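Local coordinates for protein aryl acylamidase (bacterium CSBL00001, PDB 4YJ6) that probably hydrolyses aryl acylamides as an amidase signature enzyme, splitting the amide bond between an acyl group and an aromatic amine, at residues Val279-Gln284 and Asn420-Asp425; Pro398-Met403 and Ile428-Thr433. All blocks are in the same frame, centred on the assembly; numbering follows the deposited sequence.

In the fold
Both contacts lie in the amidase fold, on the same side of the chain's centre, with their own centres about 9 Å apart. Interaction 1 is partly buried and near the surface: the hairpin segment 420-425 meets the loop leading into helix 284-299 through an amide, a carboxylate and two waters, with Glu-422 and Ile-424 packing on Pro-281. Interaction 2 lies deeper and is fully buried; apolar side chains, two sulfurs and a selenium pack round one backbone hydrogen bond. The segments alternate along the chain and also touch each other. Gln-283 of interaction 1 probably bonds through N to Ala-401 O and through OE1 to Met-403 N, and Ile-424 CD1 and Phe-280 pack on Gly-429 O.

Interaction 1: residues Val279-Gln284 and Asn420-Asp425; sequences VFPVQQ and NGEEID
The turn of the two-stranded hairpin 418-419/422-423 leans on the loop that enters helix 284-299, with Asn-420 and Glu-422 meeting Val-282 and Pro-281. Asn-420 and Gly-421, both with positive phi, form its corner. CG of Asn-420 is anti to its carbonyl carbon (chi1 -62°), and its amide meets the loop once directly and once through a water. ND2 donates to Val-282 O at 3.0 Å in a bent bond (N-H...O 145°); the acceptor lies near the plane of the amide, whereas ND2 stands well above the plane of the Val-282 carbonyl. Gln-287 NE2 also donates to this oxygen. A water donates to Asn-420 OD1 in a short bond of 2.5 Å and accepts from Gln-284 N at 2.9 Å, linking the turn to the first residue of the helix, just after Gln-283 at the N-cap position.

Two side chains pack on the pyrrolidine ring of Pro-281: Glu-422 of the returning strand and Ile-424 just after it. The extended Glu-422 side chain runs at about a right angle to that of Pro-281, and its carboxylate lies nearly flat over the ring, OE2 3.5 Å from Pro-281 CD and OE1 3.7 Å from Pro-281 CB. CD1 of Ile-424 meets Pro-281 CG at 3.9 Å, an apolar contact. At the polar end of Glu-422, a second water donates to OE1 at 2.6 Å and to Val-279 O at 3.1 Å, and OE2 accepts from Gln-315 NE2 of helix 315-339. Bonds at both oxygens probably help to hold the rotation of the carboxylate. Ile-419 also packs on Pro-281. The backbone angles at the corner are those of a type I' turn with Asn-Gly at its centre, typical of a tight two-residue beta hairpin.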
loop_
_atom_site.group_PDB
_atom_site.type_symbol
_atom_site.label_atom_id
_atom_site.label_comp_id
_atom_site.label_asym_id
_atom_site.label_seq_id
_atom_site.Cartn_x
_atom_site.Cartn_y
_atom_site.Cartn_z
ATOM N N VAL A 279 -20.509 -2.004 10.866
ATOM C CA VAL A 279 -20.914 -3.148 10.047
ATOM C C VAL A 279 -19.926 -4.318 10.029
ATOM O O VAL A 279 -20.316 -5.397 9.608
ATOM C CB VAL A 279 -21.167 -2.760 8.560
ATOM C CG1 VAL A 279 -22.339 -1.790 8.461
ATOM C CG2 VAL A 279 -19.928 -2.113 7.959
ATOM N N PHE A 280 -18.667 -4.126 10.450
ATOM C CA PHE A 280 -17.698 -5.248 10.390
ATOM C C PHE A 280 -17.543 -5.947 11.734
ATOM O O PHE A 280 -17.593 -5.298 12.777
ATOM C CB PHE A 280 -16.289 -4.769 10.034
ATOM C CG PHE A 280 -16.161 -4.165 8.652
ATOM C CD1 PHE A 280 -16.324 -2.788 8.471
ATOM C CD2 PHE A 280 -15.876 -4.965 7.555
ATOM C CE1 PHE A 280 -16.189 -2.219 7.210
ATOM C CE2 PHE A 280 -15.747 -4.417 6.268
ATOM C CZ PHE A 280 -15.888 -3.037 6.103
ATOM N N PRO A 281 -17.305 -7.276 11.692
ATOM C CA PRO A 281 -16.865 -7.979 12.904
ATOM C C PRO A 281 -15.380 -7.731 13.117
ATOM O O PRO A 281 -14.616 -7.981 12.194
ATOM C CB PRO A 281 -17.156 -9.436 12.578
ATOM C CG PRO A 281 -16.958 -9.526 11.052
ATOM C CD PRO A 281 -17.492 -8.180 10.546
ATOM N N VAL A 282 -14.984 -7.199 14.269
ATOM C CA VAL A 282 -13.586 -6.832 14.480
ATOM C C VAL A 282 -13.078 -7.503 15.732
ATOM O O VAL A 282 -13.749 -7.453 16.773
ATOM C CB VAL A 282 -13.440 -5.301 14.645
ATOM C CG1 VAL A 282 -11.988 -4.904 14.956
ATOM C CG2 VAL A 282 -13.950 -4.628 13.359
ATOM N N GLN A 283 -11.906 -8.116 15.655
ATOM C CA GLN A 283 -11.351 -8.795 16.844
ATOM C C GLN A 283 -11.300 -7.830 18.037
ATOM O O GLN A 283 -10.830 -6.680 17.952
ATOM C CB GLN A 283 -9.967 -9.407 16.523
ATOM C CG GLN A 283 -10.075 -10.533 15.527
ATOM C CD GLN A 283 -8.733 -11.127 15.136
ATOM O OE1 GLN A 283 -7.661 -10.508 15.334
ATOM N NE2 GLN A 283 -8.779 -12.333 14.576
ATOM N N GLN A 284 -11.796 -8.283 19.185
ATOM C CA GLN A 284 -11.928 -7.388 20.308
ATOM C C GLN A 284 -10.604 -6.722 20.706
ATOM O O GLN A 284 -10.587 -5.558 21.084
ATOM C CB GLN A 284 -12.506 -8.163 21.519
ATOM C CG GLN A 284 -12.808 -7.266 22.662
ATOM C CD GLN A 284 -13.887 -6.257 22.320
ATOM O OE1 GLN A 284 -14.989 -6.624 21.872
ATOM N NE2 GLN A 284 -13.594 -4.983 22.543
ATOM N N ASN A 420 -15.161 -13.459 15.002
ATOM C CA ASN A 420 -16.189 -13.440 16.058
ATOM C C ASN A 420 -17.419 -14.272 15.643
ATOM O O ASN A 420 -18.550 -13.913 15.944
ATOM C CB ASN A 420 -16.614 -12.002 16.386
ATOM C CG ASN A 420 -15.455 -11.162 16.918
ATOM O OD1 ASN A 420 -14.469 -11.706 17.423
ATOM N ND2 ASN A 420 -15.563 -9.840 16.798
ATOM N N GLY A 421 -17.185 -15.371 14.943
ATOM C CA GLY A 421 -18.263 -16.254 14.513
ATOM C C GLY A 421 -19.079 -15.765 13.329
ATOM O O GLY A 421 -20.040 -16.433 12.910
ATOM N N GLU A 422 -18.716 -14.603 12.774
ATOM C CA GLU A 422 -19.451 -14.029 11.655
ATOM C C GLU A 422 -18.672 -14.291 10.370
ATOM O O GLU A 422 -17.466 -14.064 10.350
ATOM C CB GLU A 422 -19.584 -12.516 11.848
ATOM C CG GLU A 422 -20.277 -11.857 10.698
ATOM C CD GLU A 422 -20.543 -10.360 10.884
ATOM O OE1 GLU A 422 -20.803 -9.893 12.030
ATOM O OE2 GLU A 422 -20.557 -9.661 9.832
ATOM N N GLU A 423 -19.348 -14.780 9.332
ATOM C CA GLU A 423 -18.696 -15.085 8.064
ATOM C C GLU A 423 -18.177 -13.786 7.469
ATOM O O GLU A 423 -18.860 -12.765 7.507
ATOM C CB GLU A 423 -19.672 -15.717 7.064
ATOM C CG GLU A 423 -19.991 -17.197 7.322
ATOM C CD GLU A 423 -18.752 -18.079 7.183
ATOM O OE1 GLU A 423 -18.167 -18.178 6.064
ATOM O OE2 GLU A 423 -18.346 -18.631 8.223
ATOM N N ILE A 424 -17.011 -13.877 6.849
ATOM C CA ILE A 424 -16.419 -12.702 6.212
ATOM C C ILE A 424 -15.609 -13.209 5.031
ATOM O O ILE A 424 -15.044 -14.326 5.073
ATOM C CB ILE A 424 -15.577 -11.894 7.219
ATOM C CG1 ILE A 424 -15.219 -10.505 6.659
ATOM C CG2 ILE A 424 -14.297 -12.628 7.669
ATOM C CD1 ILE A 424 -14.879 -9.519 7.802
ATOM N N ASP A 425 -15.578 -12.421 3.954
ATOM C CA ASP A 425 -14.832 -12.810 2.763
ATOM C C ASP A 425 -13.320 -12.884 3.083
ATOM O O ASP A 425 -12.719 -11.930 3.595
ATOM C CB ASP A 425 -15.087 -11.790 1.655
ATOM C CG ASP A 425 -14.413 -12.174 0.349
ATOM O OD1 ASP A 425 -13.196 -11.990 0.253
ATOM O OD2 ASP A 425 -15.096 -12.657 -0.570
HETATM O O HOH W 1 -21.053 -7.263 11.931
HETATM O O HOH W 2 -12.944 -10.994 19.262
#

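Interaction 2: residues Pro398-Met403 and Ile428-Thr433; sequences PTLACM and IGWCMT
This is a buried loop-to-loop contact, joining the exit of sheet strand 394-398 to the turn before helix 434-439, with Ala-401 and Trp-430 at its middle. Ala-401 N donates to Trp-430 O at 3.0 Å in a nearly straight bond (160°) lying in the carbonyl plane. Beside it, Ala-401 CB meets Trp-430 CB at 4.0 Å. The SG atoms of Cys-402 and Cys-431 lie on opposite sides of the indole plane, both offset toward its rim; Cys-402 SG makes an oblique sulfur-aromatic contact, 3.7 Å from Trp-430 CE3. Leu-400, pointing the same way as the indole, brings CD2 to 4.1 Å from Trp-430 CZ3.

Selenomethionine Met-432 bends at chi3 (-76°), and its CE reaches Pro-398 CB at 3.7 Å. At the far end, methyl meets methyl, Thr-399 CG2 to Thr-433 CG2 at 3.6 Å. Their hydroxyls bond away from this contact, Thr-399 OG1 with Ser-445 OG and Thr-433 OG1 with Gly-185 O. Trp-194 of helix 190-195 meets the Trp-430 ring almost parallel, Ile-286 and Ile-290 of helix 284-299 touch Pro-398, and Thr-399 packs on Leu-459 of strand 454-462.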
loop_
_atom_site.group_PDB
_atom_site.type_symbol
_atom_site.label_atom_id
_atom_site.label_comp_id
_atom_site.label_asym_id
_atom_site.label_seq_id
_atom_site.Cartn_x
_atom_site.Cartn_y
_atom_site.Cartn_z
ATOM N N PRO A 398 -9.923 1.143 13.161
ATOM C CA PRO A 398 -8.833 0.184 12.977
ATOM C C PRO A 398 -8.601 0.031 11.480
ATOM O O PRO A 398 -9.563 0.046 10.715
ATOM C CB PRO A 398 -9.385 -1.146 13.546
ATOM C CG PRO A 398 -10.695 -0.759 14.293
ATOM C CD PRO A 398 -11.187 0.496 13.569
ATOM N N THR A 399 -7.358 -0.143 11.054
ATOM C CA THR A 399 -7.123 -0.377 9.622
ATOM C C THR A 399 -7.790 -1.672 9.171
ATOM O O THR A 399 -8.388 -1.717 8.103
ATOM C CB THR A 399 -5.614 -0.459 9.360
ATOM O OG1 THR A 399 -5.022 0.708 9.930
ATOM C CG2 THR A 399 -5.285 -0.555 7.843
ATOM N N LEU A 400 -7.672 -2.718 10.005
ATOM C CA LEU A 400 -8.093 -4.053 9.645
ATOM C C LEU A 400 -8.898 -4.703 10.763
ATOM O O LEU A 400 -8.754 -4.340 11.928
ATOM C CB LEU A 400 -6.885 -4.957 9.415
ATOM C CG LEU A 400 -5.915 -4.423 8.372
ATOM C CD1 LEU A 400 -4.682 -5.317 8.329
ATOM C CD2 LEU A 400 -6.641 -4.408 7.028
ATOM N N ALA A 401 -9.706 -5.687 10.384
ATOM C CA ALA A 401 -10.591 -6.365 11.357
ATOM C C ALA A 401 -9.907 -7.525 12.087
ATOM O O ALA A 401 -10.506 -8.079 13.024
ATOM C CB ALA A 401 -11.808 -6.885 10.646
ATOM N N CYS A 402 -8.712 -7.918 11.654
ATOM C CA CYS A 402 -8.026 -9.067 12.269
ATOM C C CYS A 402 -6.509 -8.931 12.217
ATOM O O CYS A 402 -5.956 -8.119 11.462
ATOM C CB CYS A 402 -8.435 -10.378 11.585
ATOM S SG CYS A 402 -8.043 -10.449 9.789
HETATM N N MSE A 403 -5.851 -9.755 13.028
HETATM C CA MSE A 403 -4.399 -9.834 13.080
HETATM C C MSE A 403 -3.827 -10.673 11.945
HETATM O O MSE A 403 -4.557 -11.368 11.236
HETATM C CB MSE A 403 -3.988 -10.472 14.423
HETATM C CG MSE A 403 -4.519 -9.737 15.641
HETATM SE SE MSE A 403 -3.884 -7.898 15.742
HETATM C CE MSE A 403 -1.956 -8.184 15.873
ATOM N N ILE A 428 -10.860 -10.240 1.032
ATOM C CA ILE A 428 -10.845 -8.799 1.217
ATOM C C ILE A 428 -11.820 -8.326 2.300
ATOM O O ILE A 428 -11.829 -7.157 2.667
ATOM C CB ILE A 428 -11.200 -8.093 -0.121
ATOM C CG1 ILE A 428 -10.706 -6.644 -0.164
ATOM C CG2 ILE A 428 -12.705 -8.095 -0.345
ATOM C CD1 ILE A 428 -9.161 -6.517 -0.200
ATOM N N GLY A 429 -12.665 -9.215 2.806
ATOM C CA GLY A 429 -13.755 -8.755 3.681
ATOM C C GLY A 429 -13.335 -8.073 4.968
ATOM O O GLY A 429 -14.073 -7.209 5.490
ATOM N N TRP A 430 -12.201 -8.521 5.524
ATOM C CA TRP A 430 -11.667 -7.969 6.769
ATOM C C TRP A 430 -10.780 -6.724 6.502
ATOM O O TRP A 430 -10.260 -6.098 7.435
ATOM C CB TRP A 430 -10.843 -9.067 7.489
ATOM C CG TRP A 430 -9.915 -9.776 6.503
ATOM C CD1 TRP A 430 -10.232 -10.818 5.684
ATOM C CD2 TRP A 430 -8.552 -9.433 6.205
ATOM N NE1 TRP A 430 -9.149 -11.142 4.888
ATOM C CE2 TRP A 430 -8.102 -10.320 5.214
ATOM C CE3 TRP A 430 -7.662 -8.475 6.710
ATOM C CZ2 TRP A 430 -6.795 -10.252 4.670
ATOM C CZ3 TRP A 430 -6.373 -8.416 6.196
ATOM C CH2 TRP A 430 -5.949 -9.310 5.203
ATOM N N CYS A 431 -10.595 -6.376 5.230
ATOM C CA CYS A 431 -9.776 -5.212 4.885
ATOM C C CYS A 431 -10.682 -3.980 4.821
ATOM O O CYS A 431 -11.067 -3.546 3.720
ATOM C CB CYS A 431 -9.081 -5.408 3.522
ATOM S SG CYS A 431 -8.120 -6.965 3.448
HETATM N N MSE A 432 -10.996 -3.416 5.990
HETATM C CA MSE A 432 -11.988 -2.345 6.114
HETATM C C MSE A 432 -11.581 -1.087 5.370
HETATM O O MSE A 432 -12.417 -0.241 5.084
HETATM C CB MSE A 432 -12.232 -2.077 7.595
HETATM C CG MSE A 432 -12.642 -3.361 8.247
HETATM SE SE MSE A 432 -13.290 -2.893 10.020
HETATM C CE MSE A 432 -11.624 -2.552 10.944
ATOM N N THR A 433 -10.283 -1.009 5.070
ATOM C CA THR A 433 -9.707 -0.007 4.160
ATOM C C THR A 433 -10.461 0.173 2.839
ATOM O O THR A 433 -10.375 1.260 2.233
ATOM C CB THR A 433 -8.286 -0.480 3.769
ATOM O OG1 THR A 433 -8.303 -1.887 3.488
ATOM C CG2 THR A 433 -7.359 -0.292 4.958
#